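Local coordinates for protein putative peptidase (Chlamydophila abortus, PDB 3CE2) that probably degrades small bioactive peptides as a zinc-dependent oligopeptidase of the M3B family, at residues 471-476 with 506-511; 496-501 with 519-524. One frame throughout, in Å; residues are numbered along the deposited sequence.

Contact 1: 471-476 with 506-511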
ATOM      1  N   ARG A 471       5.551   1.294 -14.426  1.00 47.76           N
ATOM      2  CA  ARG A 471       5.619  -0.149 -14.366  1.00 46.07           C
ATOM      3  C   ARG A 471       4.341  -0.729 -13.793  1.00 41.38           C
ATOM      4  O   ARG A 471       3.880  -1.753 -14.268  1.00 42.64           O
ATOM      5  CB  ARG A 471       6.845  -0.649 -13.604  1.00 50.54           C
ATOM      6  CG  ARG A 471       6.965  -2.155 -13.705  1.00 65.33           C
ATOM      7  CD  ARG A 471       8.384  -2.639 -13.903  1.00 78.89           C
ATOM      8  NE  ARG A 471       9.068  -3.035 -12.662  1.00 90.32           N
ATOM      9  CZ  ARG A 471       9.152  -4.287 -12.201  1.00 92.24           C
ATOM     10  NH1 ARG A 471       9.819  -4.537 -11.073  1.00 91.28           N
ATOM     11  NH2 ARG A 471       8.572  -5.287 -12.862  1.00 92.05           N
ATOM     12  N   GLN A 472       3.744  -0.079 -12.796  1.00 37.34           N
ATOM     13  CA  GLN A 472       2.472  -0.592 -12.241  1.00 39.17           C
ATOM     14  C   GLN A 472       1.319  -0.476 -13.226  1.00 40.19           C
ATOM     15  O   GLN A 472       0.417  -1.315 -13.252  1.00 40.48           O
ATOM     16  CB  GLN A 472       2.120   0.114 -10.945  1.00 37.11           C
ATOM     17  CG  GLN A 472       3.274   0.098  -9.950  1.00 49.44           C
ATOM     18  CD  GLN A 472       3.720  -1.317  -9.631  1.00 54.22           C
ATOM     19  OE1 GLN A 472       2.900  -2.178  -9.351  1.00 60.69           O
ATOM     20  NE2 GLN A 472       5.016  -1.559  -9.671  1.00 59.74           N
ATOM     21  N   VAL A 473       1.347   0.555 -14.058  1.00 39.40           N
ATOM     22  CA  VAL A 473       0.252   0.758 -14.990  1.00 39.84           C
ATOM     23  C   VAL A 473       0.380  -0.274 -16.124  1.00 41.35           C
ATOM     24  O   VAL A 473      -0.612  -0.819 -16.640  1.00 36.52           O
ATOM     25  CB  VAL A 473       0.249   2.204 -15.504  1.00 41.14           C
ATOM     26  CG1 VAL A 473      -0.717   2.360 -16.658  1.00 41.46           C
ATOM     27  CG2 VAL A 473      -0.100   3.161 -14.372  1.00 36.46           C
ATOM     28  N   LEU A 474       1.614  -0.589 -16.485  1.00 36.08           N
ATOM     29  CA  LEU A 474       1.804  -1.724 -17.368  1.00 37.26           C
ATOM     30  C   LEU A 474       1.104  -2.947 -16.781  1.00 40.72           C
ATOM     31  O   LEU A 474       0.233  -3.518 -17.450  1.00 45.48           O
ATOM     32  CB  LEU A 474       3.285  -1.988 -17.609  1.00 40.82           C
ATOM     33  CG  LEU A 474       3.682  -2.864 -18.798  1.00 40.22           C
ATOM     34  CD1 LEU A 474       5.161  -2.801 -18.927  1.00 39.20           C
ATOM     35  CD2 LEU A 474       3.264  -4.282 -18.591  1.00 42.56           C
ATOM     36  N   PHE A 475       1.443  -3.326 -15.534  1.00 39.86           N
ATOM     37  CA  PHE A 475       0.805  -4.487 -14.891  1.00 39.86           C
ATOM     38  C   PHE A 475      -0.713  -4.317 -15.019  1.00 41.88           C
ATOM     39  O   PHE A 475      -1.438  -5.270 -15.386  1.00 44.96           O
ATOM     40  CB  PHE A 475       1.198  -4.718 -13.408  1.00 43.49           C
ATOM     41  CG  PHE A 475       2.714  -4.980 -13.139  1.00 56.30           C
ATOM     42  CD1 PHE A 475       3.594  -5.420 -14.136  1.00 55.19           C
ATOM     43  CD2 PHE A 475       3.237  -4.847 -11.830  1.00 57.47           C
ATOM     44  CE1 PHE A 475       4.964  -5.689 -13.847  1.00 45.38           C
ATOM     45  CE2 PHE A 475       4.585  -5.114 -11.545  1.00 54.06           C
ATOM     46  CZ  PHE A 475       5.449  -5.538 -12.567  1.00 47.82           C
ATOM     47  N   ALA A 476      -1.196  -3.104 -14.758  1.00 39.16           N
ATOM     48  CA  ALA A 476      -2.654  -2.846 -14.788  1.00 33.02           C
ATOM     49  C   ALA A 476      -3.311  -3.127 -16.126  1.00 33.90           C
ATOM     50  O   ALA A 476      -4.377  -3.743 -16.155  1.00 41.78           O
ATOM     51  CB  ALA A 476      -2.978  -1.458 -14.337  1.00 31.70           C
ATOM     52  N   ASN A 506       6.097  -3.297 -25.313  1.00 40.16           N
ATOM     53  CA  ASN A 506       6.396  -2.515 -26.460  1.00 44.07           C
ATOM     54  C   ASN A 506       5.781  -1.141 -26.413  1.00 44.65           C
ATOM     55  O   ASN A 506       6.481  -0.157 -26.613  1.00 43.84           O
ATOM     56  CB  ASN A 506       5.952  -3.249 -27.697  1.00 53.78           C
ATOM     57  CG  ASN A 506       7.046  -3.341 -28.676  1.00 61.59           C
ATOM     58  OD1 ASN A 506       7.425  -2.336 -29.274  1.00 60.99           O
ATOM     59  ND2 ASN A 506       7.635  -4.532 -28.799  1.00 69.92           N
ATOM     60  N   GLU A 507       4.483  -1.069 -26.139  1.00 42.59           N
ATOM     61  CA  GLU A 507       3.818   0.230 -25.971  1.00 48.86           C
ATOM     62  C   GLU A 507       4.545   1.103 -24.953  1.00 44.78           C
ATOM     63  O   GLU A 507       4.525   2.318 -25.066  1.00 54.90           O
ATOM     64  CB  GLU A 507       2.327   0.081 -25.600  1.00 43.62           C
ATOM     65  CG  GLU A 507       1.507  -0.689 -26.631  1.00 56.20           C
ATOM     66  CD  GLU A 507       0.017  -0.790 -26.283  1.00 64.51           C
ATOM     67  OE1 GLU A 507      -0.664   0.261 -26.324  1.00 73.67           O
ATOM     68  OE2 GLU A 507      -0.486  -1.914 -25.990  1.00 67.94           O
ATOM     69  N   PHE A 508       5.207   0.500 -23.972  1.00 42.93           N
ATOM     70  CA  PHE A 508       5.814   1.299 -22.925  1.00 42.18           C
ATOM     71  C   PHE A 508       7.273   1.536 -23.175  1.00 42.52           C
ATOM     72  O   PHE A 508       7.791   2.603 -22.898  1.00 48.01           O
ATOM     73  CB  PHE A 508       5.662   0.628 -21.564  1.00 42.54           C
ATOM     74  CG  PHE A 508       4.289   0.749 -20.978  1.00 41.58           C
ATOM     75  CD1 PHE A 508       4.023   1.670 -19.985  1.00 43.84           C
ATOM     76  CD2 PHE A 508       3.264  -0.059 -21.408  1.00 39.14           C
ATOM     77  CE1 PHE A 508       2.751   1.790 -19.454  1.00 37.57           C
ATOM     78  CE2 PHE A 508       1.992   0.046 -20.858  1.00 39.23           C
ATOM     79  CZ  PHE A 508       1.745   0.977 -19.886  1.00 38.78           C
ATOM     80  N   TYR A 509       7.952   0.536 -23.703  1.00 43.92           N
ATOM     81  CA  TYR A 509       9.391   0.568 -23.662  1.00 37.91           C
ATOM     82  C   TYR A 509      10.001   0.474 -25.033  1.00 41.95           C
ATOM     83  O   TYR A 509      11.231   0.553 -25.168  1.00 45.64           O
ATOM     84  CB  TYR A 509       9.882  -0.599 -22.809  1.00 44.16           C
ATOM     85  CG  TYR A 509       9.461  -0.524 -21.361  1.00 42.88           C
ATOM     86  CD1 TYR A 509       9.990   0.444 -20.513  1.00 42.14           C
ATOM     87  CD2 TYR A 509       8.548  -1.426 -20.839  1.00 42.20           C
ATOM     88  CE1 TYR A 509       9.621   0.513 -19.183  1.00 40.32           C
ATOM     89  CE2 TYR A 509       8.154  -1.354 -19.520  1.00 41.87           C
ATOM     90  CZ  TYR A 509       8.696  -0.391 -18.691  1.00 44.55           C
ATOM     91  OH  TYR A 509       8.289  -0.324 -17.372  1.00 44.82           O
ATOM     92  N   GLY A 510       9.143   0.291 -26.042  1.00 43.59           N
ATOM     93  CA  GLY A 510       9.553   0.095 -27.443  1.00 44.23           C
ATOM     94  C   GLY A 510      10.553   1.094 -28.014  1.00 51.12           C
ATOM     95  O   GLY A 510      11.487   0.716 -28.725  1.00 51.51           O
ATOM     96  N   GLU A 511      10.379   2.372 -27.708  1.00 48.42           N
ATOM     97  CA  GLU A 511      11.277   3.368 -28.264  1.00 52.10           C
ATOM     98  C   GLU A 511      12.630   3.416 -27.588  1.00 49.38           C
ATOM     99  O   GLU A 511      13.470   4.202 -27.986  1.00 53.46           O
ATOM    100  CB  GLU A 511      10.652   4.773 -28.224  1.00 58.41           C
ATOM    101  CG  GLU A 511       9.367   4.918 -29.035  1.00 67.80           C
ATOM    102  CD  GLU A 511       9.492   4.335 -30.437  1.00 75.52           C
ATOM    103  OE1 GLU A 511      10.192   4.941 -31.281  1.00 75.93           O
ATOM    104  OE2 GLU A 511       8.887   3.269 -30.695  1.00 80.26           O
TER
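Leu-474 meets two successive aromatic side chains, Phe-508 and Tyr-509, and touches each in a different way. The contact joins the consecutive helices 451-487 and 494-509 of the largely helical M3 peptidase fold. Leu-474 CB sits over the centre of the Phe-508 ring, 4.0 Å from its centroid and 10° off the normal, a CH-pi contact. With CG anti to the backbone N (chi1 -163°), Leu-474 CG lies over the same face, 3.9 Å from Phe-508 CD2. The branch atom Leu-474 CD1 meets Tyr-509 instead, and there the approach is to the edge: it lies near the ring plane, 3.4 Å from Tyr-509 CE2. Phe-508 CB rests on one face of the Tyr-509 ring, offset toward its rim. Phe-508 also reaches the backbone of the other helix, with Phe-508 CZ 3.7 Å from Leu-474 CA, and Val-473 CG1 adds a looser apolar touch to the same ring atom. No hydrogen bond crosses between the segments. Helices 278-289 and 292-306 complete the surroundings, Val-288 and Ile-295 packing on Phe-508, while Phe-313 meets the Tyr-509 ring edge-to-face. At the end of that ring, Tyr-509 OH stops 4.0 Å from Arg-471 CB.

Contact 2: 496-501 with 519-524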
ATOM      1  N   TYR A 496      -0.463 -16.918 -25.602  1.00 48.57           N
ATOM      2  CA  TYR A 496      -1.266 -15.733 -25.537  1.00 48.82           C
ATOM      3  C   TYR A 496      -0.712 -14.749 -24.501  1.00 49.73           C
ATOM      4  O   TYR A 496      -0.438 -13.586 -24.820  1.00 51.22           O
ATOM      5  CB  TYR A 496      -2.704 -16.108 -25.210  1.00 57.54           C
ATOM      6  CG  TYR A 496      -3.612 -14.920 -25.224  1.00 63.09           C
ATOM      7  CD1 TYR A 496      -4.121 -14.423 -26.421  1.00 63.95           C
ATOM      8  CD2 TYR A 496      -3.942 -14.266 -24.045  1.00 64.47           C
ATOM      9  CE1 TYR A 496      -4.940 -13.321 -26.442  1.00 60.80           C
ATOM     10  CE2 TYR A 496      -4.760 -13.168 -24.050  1.00 65.41           C
ATOM     11  CZ  TYR A 496      -5.256 -12.700 -25.249  1.00 65.46           C
ATOM     12  OH  TYR A 496      -6.079 -11.605 -25.243  1.00 68.86           O
ATOM     13  N   LEU A 497      -0.542 -15.210 -23.266  1.00 44.01           N
ATOM     14  CA  LEU A 497      -0.005 -14.366 -22.195  1.00 41.34           C
ATOM     15  C   LEU A 497       1.273 -13.688 -22.650  1.00 42.62           C
ATOM     16  O   LEU A 497       1.472 -12.485 -22.477  1.00 46.83           O
ATOM     17  CB  LEU A 497       0.261 -15.201 -20.940  1.00 39.94           C
ATOM     18  CG  LEU A 497      -1.042 -15.696 -20.311  1.00 41.08           C
ATOM     19  CD1 LEU A 497      -0.855 -16.773 -19.219  1.00 40.77           C
ATOM     20  CD2 LEU A 497      -1.760 -14.503 -19.758  1.00 38.62           C
ATOM     21  N   SER A 498       2.143 -14.461 -23.267  1.00 41.36           N
ATOM     22  CA  SER A 498       3.420 -13.921 -23.649  1.00 43.50           C
ATOM     23  C   SER A 498       3.360 -12.905 -24.773  1.00 42.72           C
ATOM     24  O   SER A 498       4.269 -12.100 -24.887  1.00 45.69           O
ATOM     25  CB  SER A 498       4.392 -15.042 -23.969  1.00 38.98           C
ATOM     26  OG  SER A 498       4.976 -15.470 -22.762  1.00 46.06           O
ATOM     27  N   SER A 499       2.310 -12.936 -25.591  1.00 42.90           N
ATOM     28  CA  SER A 499       2.160 -11.961 -26.683  1.00 49.59           C
ATOM     29  C   SER A 499       1.595 -10.680 -26.151  1.00 50.50           C
ATOM     30  O   SER A 499       2.089  -9.602 -26.435  1.00 50.85           O
ATOM     31  CB  SER A 499       1.194 -12.461 -27.749  1.00 53.45           C
ATOM     32  OG  SER A 499       1.795 -13.505 -28.469  1.00 63.30           O
ATOM     33  N   THR A 500       0.521 -10.828 -25.392  1.00 51.23           N
ATOM     34  CA  THR A 500      -0.106  -9.741 -24.700  1.00 47.22           C
ATOM     35  C   THR A 500       0.953  -8.936 -23.949  1.00 53.24           C
ATOM     36  O   THR A 500       0.998  -7.699 -24.031  1.00 58.88           O
ATOM     37  CB  THR A 500      -1.106 -10.308 -23.708  1.00 44.77           C
ATOM     38  OG1 THR A 500      -2.083 -11.059 -24.423  1.00 50.51           O
ATOM     39  CG2 THR A 500      -1.800  -9.221 -22.953  1.00 50.61           C
ATOM     40  N   TYR A 501       1.811  -9.627 -23.214  1.00 48.06           N
ATOM     41  CA  TYR A 501       2.767  -8.918 -22.390  1.00 46.20           C
ATOM     42  C   TYR A 501       3.838  -8.280 -23.275  1.00 42.45           C
ATOM     43  O   TYR A 501       4.354  -7.189 -22.979  1.00 42.70           O
ATOM     44  CB  TYR A 501       3.361  -9.851 -21.334  1.00 41.69           C
ATOM     45  CG  TYR A 501       4.042  -9.147 -20.213  1.00 37.93           C
ATOM     46  CD1 TYR A 501       3.340  -8.764 -19.077  1.00 43.78           C
ATOM     47  CD2 TYR A 501       5.386  -8.862 -20.275  1.00 36.99           C
ATOM     48  CE1 TYR A 501       3.970  -8.094 -18.036  1.00 35.94           C
ATOM     49  CE2 TYR A 501       6.025  -8.189 -19.247  1.00 34.45           C
ATOM     50  CZ  TYR A 501       5.313  -7.804 -18.130  1.00 40.68           C
ATOM     51  OH  TYR A 501       5.970  -7.145 -17.091  1.00 45.05           O
ATOM     52  N   SER A 519      12.441 -11.805 -22.472  1.00 42.71           N
ATOM     53  CA  SER A 519      11.987 -10.655 -21.699  1.00 43.73           C
ATOM     54  C   SER A 519      10.497 -10.684 -21.455  1.00 44.00           C
ATOM     55  O   SER A 519      10.010 -10.191 -20.439  1.00 50.22           O
ATOM     56  CB  SER A 519      12.368  -9.361 -22.402  1.00 37.93           C
ATOM     57  OG  SER A 519      13.760  -9.182 -22.285  1.00 45.04           O
ATOM     58  N   ASN A 520       9.772 -11.275 -22.384  1.00 37.60           N
ATOM     59  CA  ASN A 520       8.339 -11.271 -22.291  1.00 41.94           C
ATOM     60  C   ASN A 520       7.793 -12.376 -21.398  1.00 49.40           C
ATOM     61  O   ASN A 520       6.602 -12.681 -21.461  1.00 54.56           O
ATOM     62  CB  ASN A 520       7.757 -11.414 -23.687  1.00 45.85           C
ATOM     63  CG  ASN A 520       8.096 -12.736 -24.314  1.00 50.96           C
ATOM     64  OD1 ASN A 520       9.222 -13.227 -24.207  1.00 51.87           O
ATOM     65  ND2 ASN A 520       7.118 -13.333 -24.969  1.00 56.93           N
ATOM     66  N   ILE A 521       8.656 -13.001 -20.594  1.00 48.60           N
ATOM     67  CA  ILE A 521       8.209 -14.046 -19.675  1.00 45.44           C
ATOM     68  C   ILE A 521       7.872 -13.417 -18.325  1.00 48.39           C
ATOM     69  O   ILE A 521       7.355 -14.089 -17.446  1.00 47.96           O
ATOM     70  CB  ILE A 521       9.277 -15.177 -19.514  1.00 45.88           C
ATOM     71  CG1 ILE A 521       8.660 -16.485 -19.018  1.00 40.09           C
ATOM     72  CG2 ILE A 521      10.365 -14.769 -18.543  1.00 43.30           C
ATOM     73  CD1 ILE A 521       7.366 -16.857 -19.694  1.00 40.38           C
ATOM     74  N   GLU A 522       8.140 -12.117 -18.177  1.00 51.44           N
ATOM     75  CA  GLU A 522       7.967 -11.433 -16.886  1.00 51.39           C
ATOM     76  C   GLU A 522       6.628 -11.701 -16.230  1.00 47.82           C
ATOM     77  O   GLU A 522       6.552 -11.845 -15.013  1.00 50.00           O
ATOM     78  CB  GLU A 522       8.221  -9.922 -16.989  1.00 62.21           C
ATOM     79  CG  GLU A 522       9.638  -9.502 -16.566  1.00 78.88           C
ATOM     80  CD  GLU A 522      10.246  -8.424 -17.476  1.00 88.29           C
ATOM     81  OE1 GLU A 522       9.722  -7.277 -17.469  1.00 93.41           O
ATOM     82  OE2 GLU A 522      11.248  -8.729 -18.190  1.00 82.58           O
ATOM     83  N   TRP A 523       5.566 -11.784 -17.019  1.00 44.64           N
ATOM     84  CA  TRP A 523       4.252 -11.991 -16.439  1.00 41.82           C
ATOM     85  C   TRP A 523       4.240 -13.190 -15.512  1.00 45.53           C
ATOM     86  O   TRP A 523       3.477 -13.224 -14.546  1.00 50.57           O
ATOM     87  CB  TRP A 523       3.207 -12.176 -17.517  1.00 37.82           C
ATOM     88  CG  TRP A 523       3.451 -13.353 -18.364  1.00 38.10           C
ATOM     89  CD1 TRP A 523       4.064 -13.365 -19.563  1.00 38.92           C
ATOM     90  CD2 TRP A 523       3.052 -14.704 -18.098  1.00 42.68           C
ATOM     91  NE1 TRP A 523       4.097 -14.640 -20.070  1.00 40.50           N
ATOM     92  CE2 TRP A 523       3.479 -15.483 -19.189  1.00 38.19           C
ATOM     93  CE3 TRP A 523       2.376 -15.330 -17.040  1.00 41.03           C
ATOM     94  CZ2 TRP A 523       3.275 -16.861 -19.255  1.00 34.90           C
ATOM     95  CZ3 TRP A 523       2.157 -16.695 -17.114  1.00 41.78           C
ATOM     96  CH2 TRP A 523       2.602 -17.449 -18.224  1.00 38.33           C
ATOM     97  N   ALA A 524       5.096 -14.169 -15.796  1.00 43.28           N
ATOM     98  CA  ALA A 524       5.176 -15.375 -14.969  1.00 41.60           C
ATOM     99  C   ALA A 524       5.762 -15.178 -13.551  1.00 44.56           C
ATOM    100  O   ALA A 524       5.427 -15.937 -12.648  1.00 49.68           O
ATOM    101  CB  ALA A 524       5.900 -16.466 -15.702  1.00 37.03           C
TER
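Ser-498 OG is held by two groups: it accepts a hydrogen bond from Trp-523 NE1 at 3.0 Å and is also bonded to Glu-494 OE1, one helical turn earlier. The bond from the indole is nearly straight (170°) and lies in the ring plane, fixing the Trp-523 edge against helix 494-509. In this helical M3 peptidase fold the loop between helices 494-509 and 536-553 turns back, with a 3-10 segment at 519-521, and packs on the helix it has just left. A second bond comes from the amide of Asn-520, whose ND2 donates to the backbone carbonyl Ser-498 O (3.1 Å, 172°). The donor stands above the carbonyl plane, while the oxygen lies close to the plane of the amide. Thus one serine accepts at both its hydroxyl and its carbonyl. The indole is sandwiched: Leu-497 CB lies over one face, 3.9 Å from the centroid of the six-membered ring, with Leu-497 CD1 3.7 Å from Trp-523 CH2, and Ala-524 CB covers the opposite face toward the rim. Helix 240-260 adds Ala-244 and Leu-247 against both Leu-497 and Trp-523. Tyr-501 packs obliquely beside the indole, Tyr-501 CD1 lying 3.8 Å from Trp-523 CB. Above the centre of the tyrosine ring stands Trp-523 N. Glu-522 is hydrogen-bonded through OE2 to Tyr-229 OH, and nearer the backbone Glu-522 CB lies 3.6 Å from Tyr-501 OH.

Helix 494-509 serves both contacts: its earlier turns receive the returning loop of contact 2, and its last turn packs on helix 451-487 in contact 1. The centres are 12 Å apart, and Tyr-501 bridges them, with Leu-474 CD2 3.9 Å from Tyr-501 CE1 and Phe-475 CE1 3.7 Å from Tyr-501 OH. A bound zinc ion lies about 14 Å from the side chain of Tyr-509, and one lies about 9 Å from that of Ser-498. Neither contact supplies a zinc ligand. The HExxH-type site of His-402, His-406 and Glu-430 and the further zinc at His-484 and His-488 are built from other residues, the latter on or just beyond helix 451-487.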